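Long-range contacts in uncharacterized protein GEBA250068378 (Sulfurospirillum deleyianum, PDB 3NKG), which is of unknown function but folds as a two-sheet beta structure, from a family grouped with the galactose-binding-like domains, so carbohydrate binding is conceivable yet unproven: residues 19-24 with 144-149; 32-37 with 134-139; 38-43 with 52-57. One frame throughout, in Å; residues are numbered along the deposited sequence. Where two conformers were deposited one is given.

Contact 1 of 3, residues 19-24 with 144-149; sequences VVEKEV and KYIFRI
Val20 with Ile149, Lys22 with Phe147 and Val24 with Tyr145 are the hydrogen-bonded pairs of an antiparallel ladder, each exchanging two backbone bonds. The shortest of the six runs from Val24 N to Tyr145 O, 2.7 Å, and the straightest from Ile149 N to Val20 O, 171° at the hydrogen. Between these rungs Glu21 faces Arg148 and Glu23 faces Ile146. Arg148 carries its CG anti to the backbone N (chi1 179°) and extends its chain so that the guanidinium lies beside Val19 and Glu21 of strand 18-26: Val19 CG1 sits over the centre of one face, 3.7 Å from Arg148 CZ, while Glu21 OE1 comes in at the edge, making a long salt bridge of 3.8 Å to Arg148 NH2. An alanine in place of Arg148 would probably leave the Glu21 carboxylate without this opposite charge and uncover the Val19 methyls. Ile146 sits between the two glutamates, its CG2 3.6 Å from Glu21 CG and its CD1 3.7 Å from Glu23 CB. On the other face Val24 CG2 meets Phe147 CD1 at 3.5 Å; Phe147 also packs on Phe165 and Ile167 of the opposing sheet. The ladder thus joins edge strand 18-26 to strand 143-151 with a largely charged face, Ile146 among Glu21, Glu23 and Arg148, and a mostly apolar one of Val24, Phe147 and Ile149, on which Lys22 also lies.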
loop_
_atom_site.group_PDB
_atom_site.type_symbol
_atom_site.label_atom_id
_atom_site.label_comp_id
_atom_site.label_asym_id
_atom_site.label_seq_id
_atom_site.Cartn_x
_atom_site.Cartn_y
_atom_site.Cartn_z
ATOM N N VAL A 19 3.560 -3.670 14.160
ATOM C CA VAL A 19 3.452 -2.207 14.211
ATOM C C VAL A 19 4.799 -1.544 13.916
ATOM O O VAL A 19 5.829 -2.013 14.396
ATOM C CB VAL A 19 2.981 -1.738 15.609
ATOM C CG1 VAL A 19 3.003 -0.173 15.731
ATOM C CG2 VAL A 19 1.600 -2.289 15.909
ATOM N N VAL A 20 4.778 -0.474 13.114
ATOM C CA VAL A 20 5.932 0.384 12.933
ATOM C C VAL A 20 5.525 1.842 13.130
ATOM O O VAL A 20 4.459 2.263 12.698
ATOM C CB VAL A 20 6.554 0.206 11.537
ATOM C CG1 VAL A 20 7.732 1.151 11.374
ATOM C CG2 VAL A 20 7.003 -1.218 11.363
ATOM N N GLU A 21 6.378 2.613 13.800
ATOM C CA GLU A 21 6.072 4.005 14.099
ATOM C C GLU A 21 7.244 4.888 13.660
ATOM O O GLU A 21 8.380 4.646 14.056
ATOM C CB GLU A 21 5.818 4.137 15.604
ATOM C CG GLU A 21 5.157 5.402 16.061
ATOM C CD GLU A 21 4.719 5.321 17.521
ATOM O OE1 GLU A 21 3.806 4.521 17.829
ATOM O OE2 GLU A 21 5.277 6.064 18.358
ATOM N N LYS A 22 6.995 5.881 12.815
ATOM C CA LYS A 22 8.065 6.815 12.467
ATOM C C LYS A 22 7.625 8.274 12.420
ATOM O O LYS A 22 6.475 8.580 12.095
ATOM C CB LYS A 22 8.752 6.413 11.161
ATOM C CG LYS A 22 9.624 5.180 11.324
ATOM C CD LYS A 22 10.057 4.591 9.992
ATOM C CE LYS A 22 10.651 3.199 10.189
ATOM N NZ LYS A 22 11.132 2.592 8.915
ATOM N N GLU A 23 8.543 9.169 12.773
ATOM C CA GLU A 23 8.297 10.587 12.630
ATOM C C GLU A 23 8.467 10.950 11.166
ATOM O O GLU A 23 9.355 10.461 10.480
ATOM C CB GLU A 23 9.241 11.418 13.494
ATOM C CG GLU A 23 9.020 12.911 13.332
ATOM C CD GLU A 23 9.890 13.741 14.271
ATOM O OE1 GLU A 23 10.207 13.259 15.389
ATOM O OE2 GLU A 23 10.256 14.875 13.884
ATOM N N VAL A 24 7.596 11.822 10.704
ATOM C CA VAL A 24 7.512 12.137 9.316
ATOM C C VAL A 24 7.406 13.644 9.186
ATOM O O VAL A 24 6.551 14.272 9.821
ATOM C CB VAL A 24 6.240 11.496 8.712
ATOM C CG1 VAL A 24 5.916 12.140 7.372
ATOM C CG2 VAL A 24 6.421 9.986 8.610
ATOM N N LYS A 144 5.331 18.440 11.285
ATOM C CA LYS A 144 5.900 17.190 11.749
ATOM C C LYS A 144 4.788 16.290 12.253
ATOM O O LYS A 144 3.864 16.762 12.919
ATOM C CB LYS A 144 6.887 17.449 12.887
ATOM C CG LYS A 144 8.209 16.697 12.746
ATOM C CD LYS A 144 9.422 17.640 12.757
ATOM C CE LYS A 144 9.730 18.180 14.158
ATOM N NZ LYS A 144 10.924 19.095 14.170
ATOM N N TYR A 145 4.898 14.995 11.953
ATOM C CA TYR A 145 3.859 14.020 12.287
ATOM C C TYR A 145 4.461 12.704 12.788
ATOM O O TYR A 145 5.600 12.357 12.450
ATOM C CB TYR A 145 2.992 13.726 11.044
ATOM C CG TYR A 145 2.329 14.955 10.470
ATOM C CD1 TYR A 145 2.989 15.752 9.525
ATOM C CD2 TYR A 145 1.051 15.331 10.877
ATOM C CE1 TYR A 145 2.385 16.871 8.994
ATOM C CE2 TYR A 145 0.440 16.457 10.360
ATOM C CZ TYR A 145 1.114 17.225 9.417
ATOM O OH TYR A 145 0.524 18.358 8.915
ATOM N N ILE A 146 3.698 11.978 13.597
ATOM C CA ILE A 146 4.020 10.592 13.898
ATOM C C ILE A 146 3.044 9.689 13.150
ATOM O O ILE A 146 1.825 9.755 13.361
ATOM C CB ILE A 146 3.921 10.304 15.395
ATOM C CG1 ILE A 146 4.855 11.260 16.170
ATOM C CG2 ILE A 146 4.219 8.827 15.690
ATOM C CD1 ILE A 146 6.236 11.290 15.620
ATOM N N PHE A 147 3.584 8.845 12.273
ATOM C CA PHE A 147 2.784 7.844 11.600
ATOM C C PHE A 147 2.975 6.503 12.287
ATOM O O PHE A 147 4.090 6.042 12.484
ATOM C CB PHE A 147 3.222 7.727 10.150
ATOM C CG PHE A 147 2.614 8.751 9.234
ATOM C CD1 PHE A 147 2.956 10.096 9.341
ATOM C CD2 PHE A 147 1.707 8.363 8.247
ATOM C CE1 PHE A 147 2.397 11.050 8.486
ATOM C CE2 PHE A 147 1.148 9.292 7.392
ATOM C CZ PHE A 147 1.495 10.646 7.504
ATOM N N ARG A 148 1.878 5.873 12.653
ATOM C CA ARG A 148 1.941 4.523 13.176
ATOM C C ARG A 148 1.190 3.633 12.191
ATOM O O ARG A 148 0.054 3.925 11.821
ATOM C CB ARG A 148 1.301 4.477 14.555
ATOM C CG ARG A 148 1.296 3.118 15.193
ATOM C CD ARG A 148 0.519 3.175 16.494
ATOM N NE ARG A 148 0.108 1.845 16.910
ATOM C CZ ARG A 148 0.507 1.248 18.025
ATOM N NH1 ARG A 148 0.060 0.027 18.313
ATOM N NH2 ARG A 148 1.342 1.872 18.854
ATOM N N ILE A 149 1.842 2.564 11.748
ATOM C CA ILE A 149 1.262 1.677 10.745
ATOM C C ILE A 149 1.242 0.262 11.305
ATOM O O ILE A 149 2.278 -0.265 11.698
ATOM C CB ILE A 149 2.038 1.685 9.406
ATOM C CG1 ILE A 149 2.141 3.102 8.840
ATOM C CG2 ILE A 149 1.324 0.743 8.374
ATOM C CD1 ILE A 149 3.425 3.843 9.214
#

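Contact 2 of 3, residues 32-37 with 134-139; sequences YHLILQ and DITTIS
Leu34 meets two consecutive residues of the opposite strand, Ile135 and Thr136, which makes this a classic beta bulge in an antiparallel pair. Its carbonyl takes two donors: Ile135 N lies 3.0 Å from Leu34 O, and Thr136 N makes a weak bond to the same oxygen at 3.3 Å. Leu34 N answers with a nearly straight bond of 2.8 Å to Thr136 O. Ile135 has helix-like backbone torsions (phi -95°, psi -62°), which insert the extra residue and shift the register by one, so that Ile35 pairs with Asp134. The side chains of Leu34 and Thr136 lie alongside each other, Leu34 CD1 touching Thr136 CG2 at 3.7 Å, and Ile135 CD1 reaches Leu36 CG at 3.9 Å. On the opposite face His33 and Thr137 also run side by side. Thr137 OG1, placed beside its own backbone N by a chi1 of -57°, approaches the edge of the imidazole in the ring plane and hydrogen-bonds His33 ND1 at 2.9 Å; either may be the donor. Farther along, Ile35 CG2 packs 3.3 Å from Asp134 OD1. In the next shell Tyr168 meets the His33 ring, Ser128 N binds Asp134 OD2, and Ile135 packs on Phe165 and on Tyr121 of the other sheet. The bulge thus sets both Ile135 and Thr136 opposite Leu34 and lets Ile135 reach Leu36 and Tyr121. His33, Thr137 and Asp134 share the other face with the buried Ile35, and Pro65 touches Thr137 and Asp134; there the hydroxyl, with Tyr168 against the ring, probably limits the rotation of the imidazole.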
loop_
_atom_site.group_PDB
_atom_site.type_symbol
_atom_site.label_atom_id
_atom_site.label_comp_id
_atom_site.label_asym_id
_atom_site.label_seq_id
_atom_site.Cartn_x
_atom_site.Cartn_y
_atom_site.Cartn_z
ATOM N N TYR A 32 -0.962 13.991 -0.423
ATOM C CA TYR A 32 0.051 12.938 -0.461
ATOM C C TYR A 32 -0.575 11.586 -0.611
ATOM O O TYR A 32 -1.525 11.247 0.087
ATOM C CB TYR A 32 0.873 12.905 0.828
ATOM C CG TYR A 32 1.759 14.097 0.962
ATOM C CD1 TYR A 32 1.254 15.313 1.408
ATOM C CD2 TYR A 32 3.100 14.027 0.597
ATOM C CE1 TYR A 32 2.085 16.441 1.509
ATOM C CE2 TYR A 32 3.921 15.122 0.698
ATOM C CZ TYR A 32 3.411 16.336 1.148
ATOM O OH TYR A 32 4.250 17.429 1.246
ATOM N N HIS A 33 0.003 10.785 -1.488
ATOM C CA HIS A 33 -0.415 9.406 -1.615
ATOM C C HIS A 33 0.254 8.554 -0.551
ATOM O O HIS A 33 1.457 8.707 -0.293
ATOM C CB HIS A 33 -0.015 8.856 -2.986
ATOM C CG HIS A 33 -0.655 9.569 -4.128
ATOM N ND1 HIS A 33 -2.006 9.847 -4.165
ATOM C CD2 HIS A 33 -0.131 10.062 -5.276
ATOM C CE1 HIS A 33 -2.288 10.486 -5.287
ATOM N NE2 HIS A 33 -1.167 10.636 -5.975
ATOM N N LEU A 34 -0.527 7.638 0.025
ATOM C CA LEU A 34 -0.027 6.606 0.925
ATOM C C LEU A 34 -0.200 5.273 0.210
ATOM O O LEU A 34 -1.300 4.948 -0.218
ATOM C CB LEU A 34 -0.842 6.568 2.213
ATOM C CG LEU A 34 -1.025 7.869 2.983
ATOM C CD1 LEU A 34 -1.566 7.561 4.361
ATOM C CD2 LEU A 34 0.291 8.609 3.095
ATOM N N ILE A 35 0.881 4.508 0.068
ATOM C CA ILE A 35 0.813 3.281 -0.732
ATOM C C ILE A 35 1.676 2.204 -0.121
ATOM O O ILE A 35 2.514 2.479 0.749
ATOM C CB ILE A 35 1.333 3.508 -2.181
ATOM C CG1 ILE A 35 2.849 3.649 -2.178
ATOM C CG2 ILE A 35 0.668 4.752 -2.843
ATOM C CD1 ILE A 35 3.458 3.920 -3.537
ATOM N N LEU A 36 1.482 0.973 -0.578
ATOM C CA LEU A 36 2.408 -0.088 -0.243
ATOM C C LEU A 36 3.152 -0.466 -1.506
ATOM O O LEU A 36 2.530 -0.642 -2.571
ATOM C CB LEU A 36 1.646 -1.324 0.283
ATOM C CG LEU A 36 0.778 -1.084 1.509
ATOM C CD1 LEU A 36 0.021 -2.351 1.833
ATOM C CD2 LEU A 36 1.626 -0.638 2.672
ATOM N N GLN A 37 4.467 -0.637 -1.391
ATOM C CA GLN A 37 5.304 -1.078 -2.505
ATOM C C GLN A 37 5.929 -2.422 -2.185
ATOM O O GLN A 37 6.610 -2.563 -1.154
ATOM C CB GLN A 37 6.431 -0.079 -2.765
ATOM C CG GLN A 37 5.964 1.320 -3.123
ATOM C CD GLN A 37 7.131 2.244 -3.436
ATOM O OE1 GLN A 37 7.891 2.634 -2.545
ATOM N NE2 GLN A 37 7.288 2.581 -4.707
ATOM N N ASP A 134 -2.405 1.019 -3.731
ATOM C CA ASP A 134 -2.753 2.371 -3.314
ATOM C C ASP A 134 -3.701 2.277 -2.111
ATOM O O ASP A 134 -4.714 1.577 -2.172
ATOM C CB ASP A 134 -3.403 3.122 -4.481
ATOM C CG ASP A 134 -2.375 3.566 -5.556
ATOM O OD1 ASP A 134 -1.158 3.469 -5.288
ATOM O OD2 ASP A 134 -2.775 4.011 -6.665
ATOM N N ILE A 135 -3.360 2.947 -1.009
ATOM C CA ILE A 135 -4.200 2.922 0.192
ATOM C C ILE A 135 -5.137 4.129 0.228
ATOM O O ILE A 135 -6.372 3.991 0.236
ATOM C CB ILE A 135 -3.369 2.951 1.491
ATOM C CG1 ILE A 135 -2.392 1.784 1.581
ATOM C CG2 ILE A 135 -4.272 2.928 2.702
ATOM C CD1 ILE A 135 -1.239 2.035 2.561
ATOM N N THR A 136 -4.553 5.321 0.269
ATOM C CA THR A 136 -5.358 6.539 0.317
ATOM C C THR A 136 -4.519 7.762 -0.098
ATOM O O THR A 136 -3.299 7.672 -0.281
ATOM C CB THR A 136 -6.000 6.749 1.736
ATOM O OG1 THR A 136 -7.010 7.769 1.686
ATOM C CG2 THR A 136 -4.938 7.132 2.779
ATOM N N THR A 137 -5.203 8.881 -0.289
ATOM C CA THR A 137 -4.556 10.172 -0.526
ATOM C C THR A 137 -5.044 11.121 0.563
ATOM O O THR A 137 -6.249 11.205 0.817
ATOM C CB THR A 137 -4.959 10.726 -1.894
ATOM O OG1 THR A 137 -4.630 9.774 -2.912
ATOM C CG2 THR A 137 -4.242 12.053 -2.189
ATOM N N ILE A 138 -4.123 11.838 1.201
ATOM C CA ILE A 138 -4.468 12.685 2.334
ATOM C C ILE A 138 -3.804 14.074 2.215
ATOM O O ILE A 138 -2.620 14.192 1.839
ATOM C CB ILE A 138 -4.042 12.020 3.665
ATOM C CG1 ILE A 138 -4.420 12.896 4.863
ATOM C CG2 ILE A 138 -2.549 11.796 3.684
ATOM C CD1 ILE A 138 -3.967 12.299 6.204
ATOM N N SER A 139 -4.566 15.120 2.534
ATOM C CA SER A 139 -4.009 16.466 2.537
ATOM C C SER A 139 -3.317 16.727 3.869
ATOM O O SER A 139 -3.974 16.741 4.905
ATOM C CB SER A 139 -5.087 17.531 2.285
ATOM O OG SER A 139 -5.637 17.381 0.989
#

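Contact 3 of 3, residues 38-43 with 52-57; sequences FAVHDR and KRVWKF
Phe38, at the end of strand 30-38, and Val40, in the extended loop after it, run past helix 49-58, with the CA atoms of Val40 and Val54 7.3 Å apart. This is the packing of a strand-to-helix connection at one end of the beta sandwich, where the chain leaves the sheet and folds back on itself. The helical segment is regular, as the bond from Lys56 N to Lys52 O, 2.9 Å, attests, and its three-residue spacing sets Val54 and Phe57 on the side that faces the loop. The contact between the segments is apolar. Val40 CG2 and Val54 CG2 approach to 3.9 Å, the two valines crossing obliquely. Val54 holds its CG1 anti to the backbone N (chi1 171°), where that methyl meets Phe38 CB at 4.0 Å. Polar bonds from outside hold the loop backbone: Asp50, on the same helix, accepts a hydrogen bond from His41 N, and Arg161 donates one to Ala39 O. Met158 and Leu58 add apolar cover to Phe38. Beyond Val54 the aromatic side chains cross at about a right angle, with Phe38 CE2 4.0 Å from Phe57 CE1.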
loop_
_atom_site.group_PDB
_atom_site.type_symbol
_atom_site.label_atom_id
_atom_site.label_comp_id
_atom_site.label_asym_id
_atom_site.label_seq_id
_atom_site.Cartn_x
_atom_site.Cartn_y
_atom_site.Cartn_z
ATOM N N PHE A 38 5.703 -3.389 -3.077
ATOM C CA PHE A 38 6.178 -4.768 -2.910
ATOM C C PHE A 38 7.437 -5.034 -3.728
ATOM O O PHE A 38 7.464 -4.775 -4.933
ATOM C CB PHE A 38 5.092 -5.738 -3.378
ATOM C CG PHE A 38 3.857 -5.686 -2.552
ATOM C CD1 PHE A 38 3.036 -4.551 -2.577
ATOM C CD2 PHE A 38 3.548 -6.732 -1.688
ATOM C CE1 PHE A 38 1.912 -4.503 -1.799
ATOM C CE2 PHE A 38 2.436 -6.694 -0.916
ATOM C CZ PHE A 38 1.604 -5.590 -0.955
ATOM N N ALA A 39 8.475 -5.553 -3.082
ATOM C CA ALA A 39 9.662 -6.028 -3.815
ATOM C C ALA A 39 9.382 -7.324 -4.565
ATOM O O ALA A 39 8.581 -8.153 -4.130
ATOM C CB ALA A 39 10.830 -6.211 -2.887
ATOM N N VAL A 40 10.050 -7.490 -5.703
ATOM C CA VAL A 40 9.812 -8.622 -6.590
ATOM C C VAL A 40 11.162 -9.057 -7.155
ATOM O O VAL A 40 12.046 -8.218 -7.347
ATOM C CB VAL A 40 8.855 -8.216 -7.732
ATOM C CG1 VAL A 40 8.668 -9.347 -8.701
ATOM C CG2 VAL A 40 7.487 -7.784 -7.164
ATOM N N HIS A 41 11.343 -10.354 -7.392
ATOM C CA HIS A 41 12.580 -10.827 -8.016
ATOM C C HIS A 41 12.689 -10.338 -9.464
ATOM O O HIS A 41 11.711 -10.331 -10.205
ATOM C CB HIS A 41 12.676 -12.352 -7.969
ATOM C CG HIS A 41 12.834 -12.904 -6.586
ATOM N ND1 HIS A 41 13.727 -12.383 -5.673
ATOM C CD2 HIS A 41 12.225 -13.943 -5.967
ATOM C CE1 HIS A 41 13.651 -13.070 -4.547
ATOM N NE2 HIS A 41 12.751 -14.024 -4.698
ATOM N N ASP A 42 13.871 -9.919 -9.887
ATOM C CA ASP A 42 13.964 -9.435 -11.256
ATOM C C ASP A 42 13.525 -10.519 -12.248
ATOM O O ASP A 42 13.792 -11.706 -12.043
ATOM C CB ASP A 42 15.348 -8.855 -11.559
ATOM C CG ASP A 42 15.511 -7.441 -11.007
ATOM O OD1 ASP A 42 14.475 -6.788 -10.736
ATOM O OD2 ASP A 42 16.662 -6.977 -10.841
ATOM N N ARG A 43 12.799 -10.101 -13.283
ATOM C CA ARG A 43 12.259 -11.011 -14.285
ATOM C C ARG A 43 13.370 -11.859 -14.883
ATOM O O ARG A 43 13.180 -13.038 -15.168
ATOM C CB ARG A 43 11.544 -10.228 -15.390
ATOM C CG ARG A 43 10.887 -11.104 -16.447
ATOM C CD ARG A 43 10.160 -10.279 -17.508
ATOM N NE ARG A 43 8.949 -9.642 -16.983
ATOM C CZ ARG A 43 8.879 -8.375 -16.584
ATOM N NH1 ARG A 43 9.952 -7.593 -16.647
ATOM N NH2 ARG A 43 7.735 -7.887 -16.125
ATOM N N LYS A 52 4.450 -12.642 -11.164
ATOM C CA LYS A 52 3.082 -13.148 -11.293
ATOM C C LYS A 52 2.444 -13.474 -9.944
ATOM O O LYS A 52 1.253 -13.270 -9.763
ATOM C CB LYS A 52 3.018 -14.381 -12.185
ATOM C CG LYS A 52 3.215 -14.122 -13.658
ATOM C CD LYS A 52 3.126 -15.445 -14.415
ATOM C CE LYS A 52 3.403 -15.268 -15.899
ATOM N NZ LYS A 52 4.825 -14.880 -16.150
ATOM N N ARG A 53 3.218 -13.986 -8.995
ATOM C CA ARG A 53 2.620 -14.294 -7.696
ATOM C C ARG A 53 2.236 -13.008 -6.996
ATOM O O ARG A 53 1.212 -12.949 -6.318
ATOM C CB ARG A 53 3.563 -15.077 -6.798
ATOM C CG ARG A 53 4.063 -16.369 -7.399
ATOM C CD ARG A 53 4.871 -17.118 -6.360
ATOM N NE ARG A 53 4.937 -18.540 -6.653
ATOM C CZ ARG A 53 6.062 -19.188 -6.926
ATOM N NH1 ARG A 53 7.219 -18.531 -6.933
ATOM N NH2 ARG A 53 6.033 -20.491 -7.179
ATOM N N VAL A 54 3.069 -11.980 -7.155
ATOM C CA VAL A 54 2.775 -10.707 -6.513
ATOM C C VAL A 54 1.588 -10.034 -7.178
ATOM O O VAL A 54 0.732 -9.483 -6.492
ATOM C CB VAL A 54 3.982 -9.760 -6.450
ATOM C CG1 VAL A 54 3.535 -8.385 -5.982
ATOM C CG2 VAL A 54 5.046 -10.325 -5.508
ATOM N N TRP A 55 1.544 -10.073 -8.511
ATOM C CA TRP A 55 0.363 -9.631 -9.228
ATOM C C TRP A 55 -0.900 -10.352 -8.714
ATOM O O TRP A 55 -1.926 -9.744 -8.435
ATOM C CB TRP A 55 0.531 -9.937 -10.702
ATOM C CG TRP A 55 -0.288 -9.082 -11.555
ATOM C CD1 TRP A 55 -1.320 -8.271 -11.170
ATOM C CD2 TRP A 55 -0.151 -8.924 -12.970
ATOM N NE1 TRP A 55 -1.834 -7.612 -12.270
ATOM C CE2 TRP A 55 -1.137 -8.002 -13.384
ATOM C CE3 TRP A 55 0.697 -9.495 -13.931
ATOM C CZ2 TRP A 55 -1.285 -7.625 -14.715
ATOM C CZ3 TRP A 55 0.550 -9.114 -15.245
ATOM C CH2 TRP A 55 -0.439 -8.194 -15.628
ATOM N N LYS A 56 -0.815 -11.662 -8.582
ATOM C CA LYS A 56 -1.958 -12.433 -8.101
ATOM C C LYS A 56 -2.471 -11.901 -6.748
ATOM O O LYS A 56 -3.683 -11.686 -6.554
ATOM C CB LYS A 56 -1.580 -13.913 -7.987
ATOM C CG LYS A 56 -2.649 -14.754 -7.274
ATOM C CD LYS A 56 -2.227 -16.233 -7.258
ATOM C CE LYS A 56 -2.808 -16.990 -6.073
ATOM N NZ LYS A 56 -2.265 -18.389 -6.061
ATOM N N PHE A 57 -1.534 -11.687 -5.823
ATOM C CA PHE A 57 -1.835 -11.160 -4.476
ATOM C C PHE A 57 -2.475 -9.750 -4.541
ATOM O O PHE A 57 -3.443 -9.463 -3.839
ATOM C CB PHE A 57 -0.525 -11.108 -3.651
ATOM C CG PHE A 57 -0.721 -10.717 -2.213
ATOM C CD1 PHE A 57 -0.656 -9.390 -1.819
ATOM C CD2 PHE A 57 -0.985 -11.688 -1.246
ATOM C CE1 PHE A 57 -0.844 -9.022 -0.468
ATOM C CE2 PHE A 57 -1.176 -11.341 0.097
ATOM C CZ PHE A 57 -1.104 -9.997 0.491
#

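Contacts 1 and 2 belong to two different four-stranded antiparallel sheets that pack together, their centres 14 Å apart and their nearest atoms about 4 Å. Strand 18-26 is followed directly by 30-38, and 132-140 by 143-151, so each of these consecutive pairs passes from one sheet to the other; contact 2 is thereby enclosed by contact 1 along the chain. Contact 3 continues straight on from segment 32-37 and lies innermost in sequence. Its centre is about 20 Å from that of contact 2 and 27 Å from that of contact 1, across the chain's centre from the latter. Contacts 1 and 2 each pair strands within one sheet; contact 3 packs helix 49-58 on the chain leaving the second.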